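Local structure of O-methyltransferase (Bacillus halodurans, 2GPY) at residues Arg57-Gly62 with Val82-Asp87. The protein is of unknown function but is probably an O-methyltransferase that transfers a methyl group from S-adenosylmethionine to an acceptor hydroxyl. Residues are numbered along the deposited sequence; the frame is centred on the assembly and turned at random.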
ATOM      1  N   ARG B  57       7.375 -13.266   3.853  1.00 38.30           N
ATOM      2  CA  ARG B  57       7.923 -14.160   2.811  1.00 38.49           C
ATOM      3  C   ARG B  57       7.650 -13.519   1.452  1.00 37.97           C
ATOM      4  O   ARG B  57       6.491 -13.227   1.121  1.00 37.14           O
ATOM      5  CB  ARG B  57       7.247 -15.534   2.872  1.00 38.06           C
ATOM      6  CG  ARG B  57       7.564 -16.369   4.147  1.00 39.54           C
ATOM      7  CD  ARG B  57       6.834 -17.709   4.125  1.00 41.86           C
ATOM      8  NE  ARG B  57       7.048 -18.449   2.876  1.00 49.12           N
ATOM      9  CZ  ARG B  57       8.209 -18.965   2.470  1.00 51.30           C
ATOM     10  NH1 ARG B  57       9.322 -18.840   3.197  1.00 52.33           N
ATOM     11  NH2 ARG B  57       8.258 -19.615   1.315  1.00 52.67           N
ATOM     12  N   ILE B  58       8.710 -13.284   0.683  1.00 35.71           N
ATOM     13  CA  ILE B  58       8.612 -12.605  -0.624  1.00 35.81           C
ATOM     14  C   ILE B  58       9.226 -13.519  -1.679  1.00 35.90           C
ATOM     15  O   ILE B  58      10.315 -14.102  -1.469  1.00 35.60           O
ATOM     16  CB  ILE B  58       9.371 -11.269  -0.605  1.00 35.53           C
ATOM     17  CG1 ILE B  58       8.779 -10.350   0.481  1.00 36.06           C
ATOM     18  CG2 ILE B  58       9.378 -10.591  -2.032  1.00 36.05           C
ATOM     19  CD1 ILE B  58       9.708  -9.164   0.885  1.00 37.59           C
ATOM     20  N   LEU B  59       8.523 -13.675  -2.798  1.00 36.06           N
ATOM     21  CA  LEU B  59       9.061 -14.383  -3.967  1.00 35.81           C
ATOM     22  C   LEU B  59       9.258 -13.382  -5.118  1.00 36.31           C
ATOM     23  O   LEU B  59       8.358 -12.604  -5.459  1.00 35.32           O
ATOM     24  CB  LEU B  59       8.106 -15.497  -4.398  1.00 36.32           C
ATOM     25  CG  LEU B  59       8.473 -16.184  -5.717  1.00 34.51           C
ATOM     26  CD1 LEU B  59       9.839 -16.896  -5.632  1.00 33.39           C
ATOM     27  CD2 LEU B  59       7.381 -17.143  -6.114  1.00 36.22           C
ATOM     28  N   GLU B  60      10.447 -13.394  -5.704  1.00 35.99           N
ATOM     29  CA  GLU B  60      10.758 -12.506  -6.809  1.00 37.37           C
ATOM     30  C   GLU B  60      11.161 -13.308  -8.028  1.00 36.97           C
ATOM     31  O   GLU B  60      11.966 -14.228  -7.919  1.00 36.45           O
ATOM     32  CB  GLU B  60      11.917 -11.572  -6.420  1.00 36.63           C
ATOM     33  CG  GLU B  60      12.618 -10.902  -7.597  1.00 39.83           C
ATOM     34  CD  GLU B  60      13.742 -10.003  -7.113  1.00 40.81           C
ATOM     35  OE1 GLU B  60      14.787 -10.529  -6.674  1.00 40.21           O
ATOM     36  OE2 GLU B  60      13.516  -8.770  -7.105  1.00 45.62           O
ATOM     37  N   ILE B  61      10.619 -12.947  -9.184  1.00 36.85           N
ATOM     38  CA  ILE B  61      11.016 -13.609 -10.416  1.00 37.63           C
ATOM     39  C   ILE B  61      11.879 -12.635 -11.195  1.00 37.83           C
ATOM     40  O   ILE B  61      11.383 -11.594 -11.644  1.00 37.37           O
ATOM     41  CB  ILE B  61       9.800 -13.993 -11.277  1.00 37.43           C
ATOM     42  CG1 ILE B  61       8.719 -14.716 -10.430  1.00 39.53           C
ATOM     43  CG2 ILE B  61      10.256 -14.805 -12.528  1.00 38.67           C
ATOM     44  CD1 ILE B  61       9.160 -15.982  -9.702  1.00 40.74           C
ATOM     45  N   GLY B  62      13.162 -12.975 -11.354  1.00 37.25           N
ATOM     46  CA  GLY B  62      14.086 -12.120 -12.081  1.00 38.33           C
ATOM     47  C   GLY B  62      15.011 -11.366 -11.153  1.00 38.52           C
ATOM     48  O   GLY B  62      14.876 -10.153 -10.982  1.00 39.99           O
ATOM     49  N   VAL B  82      12.870 -15.312  -1.578  1.00 36.25           N
ATOM     50  CA  VAL B  82      13.299 -16.344  -2.508  1.00 36.21           C
ATOM     51  C   VAL B  82      13.318 -15.621  -3.858  1.00 35.63           C
ATOM     52  O   VAL B  82      12.365 -14.923  -4.187  1.00 35.32           O
ATOM     53  CB  VAL B  82      12.323 -17.524  -2.550  1.00 35.57           C
ATOM     54  CG1 VAL B  82      12.759 -18.545  -3.630  1.00 36.55           C
ATOM     55  CG2 VAL B  82      12.252 -18.206  -1.182  1.00 37.16           C
ATOM     56  N   SER B  83      14.386 -15.755  -4.636  1.00 34.70           N
ATOM     57  CA  SER B  83      14.435 -15.069  -5.944  1.00 35.45           C
ATOM     58  C   SER B  83      15.013 -15.974  -7.050  1.00 36.38           C
ATOM     59  O   SER B  83      15.928 -16.748  -6.788  1.00 36.63           O
ATOM     60  CB  SER B  83      15.268 -13.797  -5.810  1.00 36.15           C
ATOM     61  OG  SER B  83      15.242 -12.992  -7.003  1.00 36.32           O
ATOM     62  N   ILE B  84      14.469 -15.877  -8.267  1.00 35.76           N
ATOM     63  CA  ILE B  84      14.770 -16.805  -9.333  1.00 35.80           C
ATOM     64  C   ILE B  84      15.385 -16.031 -10.493  1.00 35.97           C
ATOM     65  O   ILE B  84      14.892 -14.965 -10.849  1.00 36.06           O
ATOM     66  CB  ILE B  84      13.513 -17.534  -9.838  1.00 35.95           C
ATOM     67  CG1 ILE B  84      12.863 -18.350  -8.717  1.00 36.16           C
ATOM     68  CG2 ILE B  84      13.906 -18.499 -10.949  1.00 34.65           C
ATOM     69  CD1 ILE B  84      11.451 -18.892  -9.109  1.00 35.70           C
ATOM     70  N   GLU B  85      16.497 -16.538 -11.018  1.00 35.73           N
ATOM     71  CA  GLU B  85      17.194 -15.909 -12.142  1.00 36.09           C
ATOM     72  C   GLU B  85      17.629 -16.964 -13.163  1.00 36.28           C
ATOM     73  O   GLU B  85      18.195 -17.991 -12.805  1.00 36.27           O
ATOM     74  CB  GLU B  85      18.415 -15.126 -11.628  1.00 36.76           C
ATOM     75  CG  GLU B  85      19.320 -14.483 -12.725  1.00 38.17           C
ATOM     76  CD  GLU B  85      18.540 -13.582 -13.664  1.00 39.19           C
ATOM     77  OE1 GLU B  85      17.719 -12.735 -13.198  1.00 40.33           O
ATOM     78  OE2 GLU B  85      18.733 -13.743 -14.873  1.00 41.13           O
ATOM     79  N   ARG B  86      17.393 -16.688 -14.434  1.00 36.37           N
ATOM     80  CA  ARG B  86      17.763 -17.629 -15.468  1.00 38.34           C
ATOM     81  C   ARG B  86      19.110 -17.365 -16.137  1.00 37.71           C
ATOM     82  O   ARG B  86      19.650 -18.263 -16.769  1.00 37.51           O
ATOM     83  CB  ARG B  86      16.641 -17.736 -16.513  1.00 40.10           C
ATOM     84  CG  ARG B  86      16.480 -16.534 -17.429  1.00 44.21           C
ATOM     85  CD  ARG B  86      15.966 -17.030 -18.812  1.00 53.06           C
ATOM     86  NE  ARG B  86      15.568 -15.913 -19.666  1.00 58.05           N
ATOM     87  CZ  ARG B  86      14.770 -16.003 -20.730  1.00 60.68           C
ATOM     88  NH1 ARG B  86      14.249 -17.168 -21.103  1.00 62.56           N
ATOM     89  NH2 ARG B  86      14.483 -14.908 -21.425  1.00 62.53           N
ATOM     90  N   ASP B  87      19.659 -16.153 -16.009  1.00 37.67           N
ATOM     91  CA  ASP B  87      20.952 -15.841 -16.644  1.00 38.67           C
ATOM     92  C   ASP B  87      22.086 -16.241 -15.701  1.00 37.86           C
ATOM     93  O   ASP B  87      22.178 -15.694 -14.601  1.00 37.03           O
ATOM     94  CB  ASP B  87      21.046 -14.339 -16.999  1.00 39.32           C
ATOM     95  CG  ASP B  87      22.382 -13.969 -17.625  1.00 42.18           C
ATOM     96  OD1 ASP B  87      23.406 -13.907 -16.923  1.00 42.62           O
ATOM     97  OD2 ASP B  87      22.437 -13.758 -18.850  1.00 49.06           O
TER
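The carboxylate of Glu-85 reaches Gly-62 with one oxygen, Glu-85 OE1 standing 3.7 Å from Gly-62 C. CG anti to the backbone N (chi1 176°) and a bend at chi2 carry the carboxylate on past the end of the strand, between Gly-62 and the N-H of Asp-87. OE1 accepts the N-H of Ala-64, while OE2 takes that of Asp-87, somewhat above the carboxylate plane on the anti side, with Asp-87 N 2.8 Å from Glu-85 OE2. An alanine in place of Glu-85 would probably leave both N-H groups without their acceptor and the turn after each strand freer to shift. Gly-62 has positive phi (104°), where a side chain would jam against the preceding carbonyl oxygen. A second carboxylate, that of Glu-60, extends beside Ser-83 OG and accepts its hydrogen at OE1; the modelled position of OG is less certain. Ser-68, Ala-69 and Met-72 of helix 67-75 also touch Glu-60.

Strands 57-61 and 80-85 run parallel in a right-handed beta-alpha-beta crossover of the Rossmann-like methyltransferase fold. In this family the loop after the first strand and an acid ending the second commonly hold the cofactor, consistent with the places of Gly-62 and Glu-85. Between the two strands the backbone donors alternate: Val-82 N to Ile-58 O, Glu-60 N to Val-82 O, Ile-84 N to Glu-60 O and Gly-62 N to Ile-84 O (2.7 Å). On the Leu-59 face, branched apolar residues fill the buried layer: the side chains of Leu-59 and Val-82 cross at a slant, Leu-59 CD1 3.9 Å from Val-82 CG1, and Ile-61 lies alongside Ile-84, CD1 to CD1, with Tyr-146 of helix 139-146 packing on Leu-59, Ile-61 and Ile-84.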